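PDB 1U9D: DUF1904 domain-containing protein from Vibrio cholerae O1 biovar eltor str. N16961, which is of unknown function but belongs to a family grouped with the MIF (macrophage migration inhibitory factor) clan. Local coordinates for residues 82-90 with 101-109. Residues are numbered along the deposited sequence; the frame is centred on the assembly and turned at random.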
loop_
_atom_site.group_PDB
_atom_site.type_symbol
_atom_site.label_atom_id
_atom_site.label_comp_id
_atom_site.label_asym_id
_atom_site.label_seq_id
_atom_site.Cartn_x
_atom_site.Cartn_y
_atom_site.Cartn_z
ATOM N N GLN A 82 -10.869 3.627 -5.582
ATOM C CA GLN A 82 -11.325 4.113 -6.874
ATOM C C GLN A 82 -12.102 5.415 -6.693
ATOM O O GLN A 82 -11.900 6.380 -7.394
ATOM C CB GLN A 82 -12.182 3.016 -7.538
ATOM C CG GLN A 82 -12.774 3.370 -8.889
ATOM C CD GLN A 82 -13.595 2.227 -9.456
ATOM O OE1 GLN A 82 -13.039 1.260 -9.996
ATOM N NE2 GLN A 82 -14.914 2.313 -9.314
ATOM N N ASP A 83 -12.989 5.448 -5.712
ATOM C CA ASP A 83 -13.744 6.661 -5.430
ATOM C C ASP A 83 -12.854 7.853 -5.078
ATOM O O ASP A 83 -13.145 8.977 -5.475
ATOM C CB ASP A 83 -14.691 6.471 -4.235
ATOM C CG ASP A 83 -15.788 5.452 -4.462
ATOM O OD1 ASP A 83 -16.092 4.999 -5.596
ATOM O OD2 ASP A 83 -16.444 5.029 -3.473
ATOM N N GLN A 84 -11.802 7.620 -4.289
ATOM C CA GLN A 84 -10.870 8.688 -3.920
ATOM C C GLN A 84 -10.098 9.223 -5.110
ATOM O O GLN A 84 -9.862 10.428 -5.238
ATOM C CB GLN A 84 -9.900 8.188 -2.846
ATOM C CG GLN A 84 -10.452 8.332 -1.435
ATOM C CD GLN A 84 -9.938 9.591 -0.782
ATOM O OE1 GLN A 84 -8.769 9.650 -0.352
ATOM N NE2 GLN A 84 -10.773 10.624 -0.755
ATOM N N ILE A 85 -9.711 8.318 -6.004
ATOM C CA ILE A 85 -8.985 8.719 -7.196
ATOM C C ILE A 85 -9.835 9.590 -8.065
ATOM O O ILE A 85 -9.358 10.581 -8.605
ATOM C CB ILE A 85 -8.488 7.507 -7.995
ATOM C CG1 ILE A 85 -7.469 6.720 -7.201
ATOM C CG2 ILE A 85 -7.875 7.973 -9.323
ATOM C CD1 ILE A 85 -7.284 5.320 -7.712
ATOM N N ALA A 86 -11.082 9.183 -8.256
ATOM C CA ALA A 86 -12.017 9.957 -9.019
ATOM C C ALA A 86 -12.141 11.343 -8.409
ATOM O O ALA A 86 -12.194 12.335 -9.116
ATOM C CB ALA A 86 -13.363 9.268 -9.048
ATOM N N GLN A 87 -12.191 11.415 -7.093
ATOM C CA GLN A 87 -12.317 12.723 -6.437
ATOM C C GLN A 87 -11.081 13.619 -6.636
ATOM O O GLN A 87 -11.233 14.809 -6.906
ATOM C CB GLN A 87 -12.684 12.568 -4.968
ATOM C CG GLN A 87 -13.299 13.825 -4.313
ATOM C CD GLN A 87 -14.615 14.260 -4.969
ATOM O OE1 GLN A 87 -15.652 13.613 -4.775
ATOM N NE2 GLN A 87 -14.568 15.341 -5.766
ATOM N N VAL A 88 -9.881 13.050 -6.578
ATOM C CA VAL A 88 -8.639 13.811 -6.827
ATOM C C VAL A 88 -8.575 14.398 -8.246
ATOM O O VAL A 88 -8.306 15.586 -8.443
ATOM C CB VAL A 88 -7.387 12.947 -6.598
ATOM C CG1 VAL A 88 -6.115 13.672 -7.126
ATOM C CG2 VAL A 88 -7.251 12.583 -5.130
ATOM N N ILE A 89 -8.862 13.563 -9.238
ATOM C CA ILE A 89 -8.825 13.972 -10.629
ATOM C C ILE A 89 -9.848 15.075 -10.842
ATOM O O ILE A 89 -9.581 16.052 -11.495
ATOM C CB ILE A 89 -9.123 12.772 -11.565
ATOM C CG1 ILE A 89 -7.966 11.775 -11.545
ATOM C CG2 ILE A 89 -9.328 13.236 -12.983
ATOM C CD1 ILE A 89 -8.263 10.432 -12.281
ATOM N N THR A 90 -11.035 14.902 -10.278
ATOM C CA THR A 90 -12.099 15.857 -10.477
ATOM C C THR A 90 -11.755 17.214 -9.901
ATOM O O THR A 90 -11.909 18.240 -10.576
ATOM C CB THR A 90 -13.384 15.298 -9.868
ATOM O OG1 THR A 90 -13.721 14.089 -10.568
ATOM C CG2 THR A 90 -14.543 16.224 -10.120
ATOM N N SER A 101 -17.811 22.664 -13.717
ATOM C CA SER A 101 -17.572 21.904 -14.937
ATOM C C SER A 101 -17.990 20.494 -14.591
ATOM O O SER A 101 -18.024 20.150 -13.420
ATOM C CB SER A 101 -16.088 21.950 -15.328
ATOM O OG SER A 101 -15.254 21.629 -14.217
ATOM N N HIS A 102 -18.328 19.682 -15.581
ATOM C CA HIS A 102 -18.914 18.368 -15.301
ATOM C C HIS A 102 -18.075 17.142 -15.724
ATOM O O HIS A 102 -18.457 16.377 -16.595
ATOM C CB HIS A 102 -20.296 18.326 -15.938
ATOM C CG HIS A 102 -21.244 19.309 -15.332
ATOM N ND1 HIS A 102 -21.572 19.285 -13.993
ATOM C CD2 HIS A 102 -21.897 20.368 -15.865
ATOM C CE1 HIS A 102 -22.411 20.274 -13.732
ATOM N NE2 HIS A 102 -22.622 20.948 -14.852
ATOM N N LEU A 103 -16.951 16.947 -15.066
ATOM C CA LEU A 103 -15.977 15.962 -15.501
ATOM C C LEU A 103 -16.517 14.543 -15.341
ATOM O O LEU A 103 -17.077 14.220 -14.302
ATOM C CB LEU A 103 -14.694 16.095 -14.684
ATOM C CG LEU A 103 -13.576 15.128 -15.089
ATOM C CD1 LEU A 103 -12.939 15.525 -16.390
ATOM C CD2 LEU A 103 -12.519 15.018 -13.996
ATOM N N ALA A 104 -16.334 13.707 -16.363
ATOM C CA ALA A 104 -16.559 12.272 -16.244
ATOM C C ALA A 104 -15.202 11.577 -16.010
ATOM O O ALA A 104 -14.229 11.911 -16.658
ATOM C CB ALA A 104 -17.181 11.731 -17.512
ATOM N N VAL A 105 -15.136 10.627 -15.092
ATOM C CA VAL A 105 -13.919 9.831 -14.886
ATOM C C VAL A 105 -14.403 8.403 -14.982
ATOM O O VAL A 105 -15.317 8.011 -14.246
ATOM C CB VAL A 105 -13.281 10.055 -13.519
ATOM C CG1 VAL A 105 -12.091 9.108 -13.344
ATOM C CG2 VAL A 105 -12.830 11.510 -13.304
ATOM N N VAL A 106 -13.840 7.612 -15.874
ATOM C CA VAL A 106 -14.342 6.250 -16.073
ATOM C C VAL A 106 -13.186 5.262 -15.925
ATOM O O VAL A 106 -12.151 5.454 -16.545
ATOM C CB VAL A 106 -15.013 6.097 -17.477
ATOM C CG1 VAL A 106 -14.085 6.283 -18.562
ATOM C CG2 VAL A 106 -15.628 4.717 -17.630
ATOM N N PHE A 107 -13.349 4.231 -15.115
ATOM C CA PHE A 107 -12.295 3.266 -14.902
ATOM C C PHE A 107 -12.596 2.030 -15.742
ATOM O O PHE A 107 -13.715 1.549 -15.754
ATOM C CB PHE A 107 -12.213 2.934 -13.415
ATOM C CG PHE A 107 -11.778 4.083 -12.557
ATOM C CD1 PHE A 107 -10.471 4.188 -12.122
ATOM C CD2 PHE A 107 -12.674 5.056 -12.160
ATOM C CE1 PHE A 107 -10.079 5.264 -11.341
ATOM C CE2 PHE A 107 -12.280 6.118 -11.385
ATOM C CZ PHE A 107 -10.961 6.216 -10.973
ATOM N N ILE A 108 -11.608 1.526 -16.464
ATOM C CA ILE A 108 -11.781 0.331 -17.250
ATOM C C ILE A 108 -10.782 -0.701 -16.736
ATOM O O ILE A 108 -9.608 -0.456 -16.782
ATOM C CB ILE A 108 -11.586 0.630 -18.734
ATOM C CG1 ILE A 108 -12.732 1.543 -19.234
ATOM C CG2 ILE A 108 -11.568 -0.669 -19.548
ATOM C CD1 ILE A 108 -12.363 2.389 -20.385
ATOM N N PRO A 109 -11.268 -1.813 -16.197
ATOM C CA PRO A 109 -10.401 -2.871 -15.667
ATOM C C PRO A 109 -9.685 -3.657 -16.763
ATOM O O PRO A 109 -10.295 -4.056 -17.742
ATOM C CB PRO A 109 -11.391 -3.777 -14.931
ATOM C CG PRO A 109 -12.623 -3.645 -15.710
ATOM C CD PRO A 109 -12.686 -2.168 -16.016
HETATM O O HOH W 1 -15.805 12.887 -11.961
#
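In the beta-alpha-beta unit formed by strand 69-74, helix 79-97 and strand 104-109, the helix packs on the last strand, where Phe107, Val105 and Leu103 face Gln82, Ile85, Ala86, Ile89 and Thr90. The axes of helix 82-90 and strand 104-109 run roughly antiparallel (146°) and approach to 9.1 Å. Gln82 CG stands 3.7 Å from the centroid of the Phe107 ring, a CH-pi contact over one face, placed there by a chi1 of 179° that points it away from its own backbone N. The amide follows almost flat, 17° from the ring plane. Glutamine suits this partly exposed place, with methylenes against the ring and a polar end. Ile85 CG2 meets the ring edge at Phe107 CZ (3.9 Å). The one-carbon side chain of Ala86 allows its CA within 6.2 Å of Val105 CA. Ile89 CG2 touches both Leu103 CD2 (3.8 Å) and Val105 CG2 (3.9 Å), branched methyls filling the interface. Leu103 CD2 also packs on Thr90 CA at 3.6 Å. Threonine fits because its hydroxyl is satisfied: Thr90 OG1 donates to Ala86 O (2.7 Å), from the carbonyl face opposite Thr90 N, and accepts from a water that bridges to Leu103 O. Strand 104-109, outermost in this chain's four-stranded sheet, pairs in parallel with strand 69-74, whose Trp74 meets the Phe107 ring, while Ile85 also reaches Leu40 and Leu44 of helix 26-44.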